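Local coordinates for protein PAN2-PAN3 deadenylation complex catalytic subunit pan2 (Neurospora crassa, PDB 4CZW) that probably serves as the catalytic subunit of a cytoplasmic deadenylase, shortening mRNA poly(A) tails exonucleolytically to 5'-AMP with divalent metal ions, at residues R476-E487 / D603-L612. Sequence-based numbering, arbitrary orientation.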
ATOM      1  N   ARG A 476      -2.138   5.080  22.422  1.00 54.48           N
ATOM      2  CA  ARG A 476      -1.861   6.480  22.714  1.00 42.13           C
ATOM      3  C   ARG A 476      -0.599   6.935  21.990  1.00 45.96           C
ATOM      4  O   ARG A 476       0.407   6.227  21.974  1.00 46.30           O
ATOM      5  CB  ARG A 476      -1.715   6.700  24.221  1.00 45.92           C
ATOM      6  CG  ARG A 476      -1.419   8.138  24.613  1.00 47.21           C
ATOM      7  CD  ARG A 476      -1.107   8.255  26.095  1.00 45.11           C
ATOM      8  NE  ARG A 476      -0.766   9.624  26.471  1.00 48.05           N
ATOM      9  CZ  ARG A 476      -0.354   9.985  27.681  1.00 45.91           C
ATOM     10  NH1 ARG A 476      -0.227   9.077  28.639  1.00 44.89           N
ATOM     11  NH2 ARG A 476      -0.064  11.254  27.935  1.00 45.65           N
ATOM     12  N   ALA A 477      -0.658   8.117  21.388  1.00 47.57           N
ATOM     13  CA  ALA A 477       0.489   8.672  20.679  1.00 39.59           C
ATOM     14  C   ALA A 477       0.760  10.103  21.125  1.00 45.53           C
ATOM     15  O   ALA A 477      -0.069  10.992  20.929  1.00 44.28           O
ATOM     16  CB  ALA A 477       0.262   8.615  19.177  1.00 37.52           C
ATOM     17  N   SER A 478       1.925  10.321  21.727  1.00 45.23           N
ATOM     18  CA  SER A 478       2.290  11.642  22.223  1.00 38.04           C
ATOM     19  C   SER A 478       3.460  12.232  21.446  1.00 43.21           C
ATOM     20  O   SER A 478       4.532  11.633  21.374  1.00 51.42           O
ATOM     21  CB  SER A 478       2.638  11.577  23.712  1.00 34.49           C
ATOM     22  OG  SER A 478       1.558  11.056  24.467  1.00 40.96           O
ATOM     23  N   VAL A 479       3.248  13.407  20.861  1.00 42.97           N
ATOM     24  CA  VAL A 479       4.320  14.114  20.172  1.00 42.49           C
ATOM     25  C   VAL A 479       4.567  15.457  20.852  1.00 48.56           C
ATOM     26  O   VAL A 479       3.628  16.197  21.150  1.00 49.89           O
ATOM     27  CB  VAL A 479       4.002  14.331  18.683  1.00 45.98           C
ATOM     28  CG1 VAL A 479       5.263  14.724  17.935  1.00 38.70           C
ATOM     29  CG2 VAL A 479       3.411  13.069  18.080  1.00 44.61           C
ATOM     30  N   VAL A 480       5.839  15.765  21.089  1.00 47.11           N
ATOM     31  CA  VAL A 480       6.221  16.899  21.920  1.00 36.53           C
ATOM     32  C   VAL A 480       7.173  17.853  21.196  1.00 41.24           C
ATOM     33  O   VAL A 480       8.071  17.416  20.474  1.00 51.08           O
ATOM     34  CB  VAL A 480       6.874  16.399  23.235  1.00 48.19           C
ATOM     35  CG1 VAL A 480       7.678  17.493  23.912  1.00 47.33           C
ATOM     36  CG2 VAL A 480       5.813  15.840  24.173  1.00 45.27           C
ATOM     37  N   ARG A 481       6.956  19.155  21.379  1.00 41.00           N
ATOM     38  CA  ARG A 481       7.852  20.180  20.846  1.00 43.03           C
ATOM     39  C   ARG A 481       9.289  19.961  21.310  1.00 50.32           C
ATOM     40  O   ARG A 481       9.552  19.827  22.505  1.00 52.68           O
ATOM     41  CB  ARG A 481       7.383  21.574  21.267  1.00 41.97           C
ATOM     42  CG  ARG A 481       6.040  21.990  20.695  1.00 48.87           C
ATOM     43  CD  ARG A 481       5.609  23.338  21.252  1.00 51.31           C
ATOM     44  NE  ARG A 481       4.382  23.823  20.629  1.00 47.90           N
ATOM     45  CZ  ARG A 481       3.159  23.520  21.051  1.00 54.95           C
ATOM     46  NH1 ARG A 481       2.996  22.725  22.101  1.00 50.63           N
ATOM     47  NH2 ARG A 481       2.098  24.008  20.422  1.00 51.16           N
ATOM     48  N   GLY A 482      10.218  19.929  20.360  1.00 45.22           N
ATOM     49  CA  GLY A 482      11.614  19.691  20.674  1.00 43.37           C
ATOM     50  C   GLY A 482      12.447  20.958  20.719  1.00 50.52           C
ATOM     51  O   GLY A 482      13.656  20.904  20.954  1.00 58.45           O
ATOM     52  N   GLN A 483      11.800  22.098  20.499  1.00 48.61           N
ATOM     53  CA  GLN A 483      12.493  23.382  20.491  1.00 48.93           C
ATOM     54  C   GLN A 483      11.513  24.539  20.649  1.00 49.50           C
ATOM     55  O   GLN A 483      10.297  24.338  20.629  1.00 50.18           O
ATOM     56  CB  GLN A 483      13.298  23.537  19.200  1.00 43.55           C
ATOM     57  CG  GLN A 483      12.469  23.397  17.933  1.00 50.73           C
ATOM     58  CD  GLN A 483      13.253  22.782  16.792  1.00 57.93           C
ATOM     59  OE1 GLN A 483      13.973  21.801  16.979  1.00 63.22           O
ATOM     60  NE2 GLN A 483      13.121  23.356  15.602  1.00 78.54           N
ATOM     61  N   GLY A 484      12.047  25.746  20.807  1.00 48.65           N
ATOM     62  CA  GLY A 484      11.226  26.931  20.980  1.00 52.80           C
ATOM     63  C   GLY A 484      10.931  27.244  22.435  1.00 55.55           C
ATOM     64  O   GLY A 484      11.421  26.564  23.338  1.00 53.62           O
ATOM     65  N   SER A 485      10.124  28.277  22.659  1.00 57.82           N
ATOM     66  CA  SER A 485       9.768  28.710  24.005  1.00 56.15           C
ATOM     67  C   SER A 485       8.989  27.642  24.766  1.00 59.40           C
ATOM     68  O   SER A 485       9.165  27.475  25.972  1.00 65.85           O
ATOM     69  CB  SER A 485       8.952  30.000  23.944  1.00 62.28           C
ATOM     70  OG  SER A 485       7.787  29.824  23.158  1.00 77.91           O
ATOM     71  N   ARG A 486       8.121  26.927  24.056  1.00 58.52           N
ATOM     72  CA  ARG A 486       7.335  25.863  24.667  1.00 58.60           C
ATOM     73  C   ARG A 486       7.959  24.498  24.400  1.00 53.62           C
ATOM     74  O   ARG A 486       7.256  23.526  24.123  1.00 57.11           O
ATOM     75  CB  ARG A 486       5.892  25.896  24.160  1.00 52.70           C
ATOM     76  CG  ARG A 486       5.051  27.003  24.774  1.00 58.59           C
ATOM     77  CD  ARG A 486       3.605  26.926  24.311  1.00 60.40           C
ATOM     78  NE  ARG A 486       3.469  27.217  22.888  1.00 58.80           N
ATOM     79  CZ  ARG A 486       2.315  27.194  22.229  1.00 56.64           C
ATOM     80  NH1 ARG A 486       1.192  26.891  22.865  1.00 55.13           N
ATOM     81  NH2 ARG A 486       2.283  27.474  20.933  1.00 60.89           N
ATOM     82  N   GLU A 487       9.284  24.436  24.480  1.00 54.53           N
ATOM     83  CA  GLU A 487      10.001  23.175  24.344  1.00 54.44           C
ATOM     84  C   GLU A 487       9.630  22.239  25.487  1.00 51.27           C
ATOM     85  O   GLU A 487       9.759  22.596  26.658  1.00 56.91           O
ATOM     86  CB  GLU A 487      11.513  23.410  24.318  1.00 53.75           C
ATOM     87  CG  GLU A 487      12.341  22.139  24.243  1.00 64.97           C
ATOM     88  CD  GLU A 487      13.830  22.409  24.329  1.00 68.29           C
ATOM     89  OE1 GLU A 487      14.214  23.591  24.461  1.00 64.40           O
ATOM     90  OE2 GLU A 487      14.616  21.441  24.267  1.00 56.03           O
ATOM     91  N   ASP A 603       4.030   7.254  31.230  1.00 63.70           N
ATOM     92  CA  ASP A 603       3.289   8.260  30.482  1.00 47.60           C
ATOM     93  C   ASP A 603       4.085   8.654  29.240  1.00 57.96           C
ATOM     94  O   ASP A 603       5.263   8.998  29.334  1.00 56.14           O
ATOM     95  CB  ASP A 603       3.002   9.483  31.354  1.00 48.12           C
ATOM     96  CG  ASP A 603       2.200  10.544  30.629  1.00 52.58           C
ATOM     97  OD1 ASP A 603       0.953  10.488  30.676  1.00 64.03           O
ATOM     98  OD2 ASP A 603       2.818  11.435  30.011  1.00 51.74           O
ATOM     99  N   SER A 604       3.436   8.600  28.080  1.00 53.65           N
ATOM    100  CA  SER A 604       4.121   8.801  26.807  1.00 47.96           C
ATOM    101  C   SER A 604       4.660  10.221  26.631  1.00 45.31           C
ATOM    102  O   SER A 604       5.650  10.428  25.931  1.00 49.03           O
ATOM    103  CB  SER A 604       3.186   8.452  25.647  1.00 48.70           C
ATOM    104  OG  SER A 604       1.966   9.166  25.744  1.00 60.77           O
ATOM    105  N   ILE A 605       4.010  11.194  27.263  1.00 42.45           N
ATOM    106  CA  ILE A 605       4.479  12.574  27.200  1.00 45.91           C
ATOM    107  C   ILE A 605       5.754  12.737  28.025  1.00 47.32           C
ATOM    108  O   ILE A 605       6.718  13.362  27.580  1.00 46.42           O
ATOM    109  CB  ILE A 605       3.410  13.567  27.700  1.00 44.24           C
ATOM    110  CG1 ILE A 605       2.165  13.503  26.814  1.00 48.53           C
ATOM    111  CG2 ILE A 605       3.965  14.984  27.730  1.00 44.16           C
ATOM    112  CD1 ILE A 605       1.084  14.485  27.209  1.00 44.99           C
ATOM    113  N   GLU A 606       5.753  12.163  29.224  1.00 43.13           N
ATOM    114  CA  GLU A 606       6.914  12.217  30.108  1.00 51.98           C
ATOM    115  C   GLU A 606       8.121  11.519  29.489  1.00 51.14           C
ATOM    116  O   GLU A 606       9.231  12.054  29.499  1.00 51.88           O
ATOM    117  CB  GLU A 606       6.589  11.585  31.463  1.00 48.89           C
ATOM    118  CG  GLU A 606       5.554  12.341  32.280  1.00 58.12           C
ATOM    119  CD  GLU A 606       5.306  11.702  33.633  1.00 66.82           C
ATOM    120  OE1 GLU A 606       5.919  10.651  33.915  1.00 71.66           O
ATOM    121  OE2 GLU A 606       4.501  12.250  34.414  1.00 70.26           O
ATOM    122  N   ASP A 607       7.898  10.323  28.951  1.00 46.03           N
ATOM    123  CA  ASP A 607       8.965   9.546  28.328  1.00 37.16           C
ATOM    124  C   ASP A 607       9.524  10.249  27.094  1.00 43.27           C
ATOM    125  O   ASP A 607      10.697  10.091  26.758  1.00 45.51           O
ATOM    126  CB  ASP A 607       8.462   8.151  27.953  1.00 42.02           C
ATOM    127  CG  ASP A 607       8.227   7.268  29.164  1.00 49.70           C
ATOM    128  OD1 ASP A 607       8.088   7.810  30.281  1.00 57.84           O
ATOM    129  OD2 ASP A 607       8.179   6.032  28.998  1.00 55.14           O
ATOM    130  N   ALA A 608       8.678  11.022  26.421  1.00 43.41           N
ATOM    131  CA  ALA A 608       9.114  11.803  25.270  1.00 40.51           C
ATOM    132  C   ALA A 608       9.985  12.966  25.729  1.00 42.40           C
ATOM    133  O   ALA A 608      11.015  13.261  25.123  1.00 44.62           O
ATOM    134  CB  ALA A 608       7.918  12.308  24.481  1.00 43.59           C
ATOM    135  N   GLN A 609       9.557  13.620  26.805  1.00 43.47           N
ATOM    136  CA  GLN A 609      10.315  14.715  27.399  1.00 45.11           C
ATOM    137  C   GLN A 609      11.645  14.223  27.955  1.00 42.08           C
ATOM    138  O   GLN A 609      12.652  14.927  27.892  1.00 39.26           O
ATOM    139  CB  GLN A 609       9.502  15.390  28.504  1.00 37.96           C
ATOM    140  CG  GLN A 609       8.285  16.153  28.009  1.00 43.29           C
ATOM    141  CD  GLN A 609       7.358  16.562  29.137  1.00 44.88           C
ATOM    142  OE1 GLN A 609       7.269  15.883  30.160  1.00 47.47           O
ATOM    143  NE2 GLN A 609       6.664  17.679  28.956  1.00 40.32           N
ATOM    144  N   THR A 610      11.638  13.010  28.501  1.00 35.75           N
ATOM    145  CA  THR A 610      12.844  12.401  29.053  1.00 41.19           C
ATOM    146  C   THR A 610      13.899  12.195  27.972  1.00 45.88           C
ATOM    147  O   THR A 610      15.067  12.542  28.155  1.00 46.60           O
ATOM    148  CB  THR A 610      12.537  11.049  29.723  1.00 42.94           C
ATOM    149  OG1 THR A 610      11.614  11.245  30.803  1.00 44.91           O
ATOM    150  CG2 THR A 610      13.811  10.414  30.260  1.00 38.43           C
ATOM    151  N   ALA A 611      13.476  11.628  26.846  1.00 46.74           N
ATOM    152  CA  ALA A 611      14.370  11.387  25.719  1.00 44.32           C
ATOM    153  C   ALA A 611      14.928  12.696  25.175  1.00 42.48           C
ATOM    154  O   ALA A 611      16.089  12.768  24.775  1.00 47.88           O
ATOM    155  CB  ALA A 611      13.645  10.621  24.623  1.00 38.89           C
ATOM    156  N   LEU A 612      14.090  13.730  25.164  1.00 40.39           N
ATOM    157  CA  LEU A 612      14.508  15.047  24.704  1.00 42.92           C
ATOM    158  C   LEU A 612      15.568  15.629  25.635  1.00 45.04           C
ATOM    159  O   LEU A 612      16.545  16.224  25.181  1.00 46.38           O
ATOM    160  CB  LEU A 612      13.309  15.991  24.609  1.00 34.64           C
ATOM    161  CG  LEU A 612      13.611  17.406  24.110  1.00 41.91           C
ATOM    162  CD1 LEU A 612      14.223  17.363  22.720  1.00 37.94           C
ATOM    163  CD2 LEU A 612      12.356  18.267  24.122  1.00 39.64           C
TER
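Asp603 and Arg476 join the start of helix 604-612 to strand 476-481 by a salt bridge in which both terminal nitrogens of the arginine grip one oxygen: Asp603 OD1 lies 2.7 Å from Arg476 NH1 and 3.0 Å from Arg476 NH2. OD1 sits at the guanidinium edge, near its plane, yet is met from above the carboxylate plane, the two flat groups being turned 72° apart. The other oxygen, OD2, caps the helix, accepting from Glu606 N and, weakly, from Ile605 N, so each carboxylate oxygen has its own task. Arg476 reaches Asp603 with a fully extended chain (chi1 180°). Ser604 OG comes over one face of that guanidinium and hydrogen-bonds with Ser478 OG, either hydroxyl possibly the donor. Arg476 NE, in a second salt bridge, and Ser478 OG, by a hydrogen bond, both reach Asp493. Next, Ile605 lays CG1 3.4 Å from Arg476 NH2 and turns CG2 to Val480. Val480 CG2 packs against both this methyl and Ala608 CB, each 4.1 Å away and three residues apart along the helix. Leu612 ends the contact by setting CD2 3.8 Å from Gly482 CA and against the aliphatic part of Glu487, whose carboxylate pairs with Arg616. The helix packs on the mixed sheet of the RNase H-like exonuclease domain, the axes of the two short segments 7.7 Å apart at closest approach and crossing at -38°. It carries Asp607, which probably completes the catalytic metal site of this DEDD-type nuclease with Asp554 and with Asp445 and Glu447 of strand 441-451.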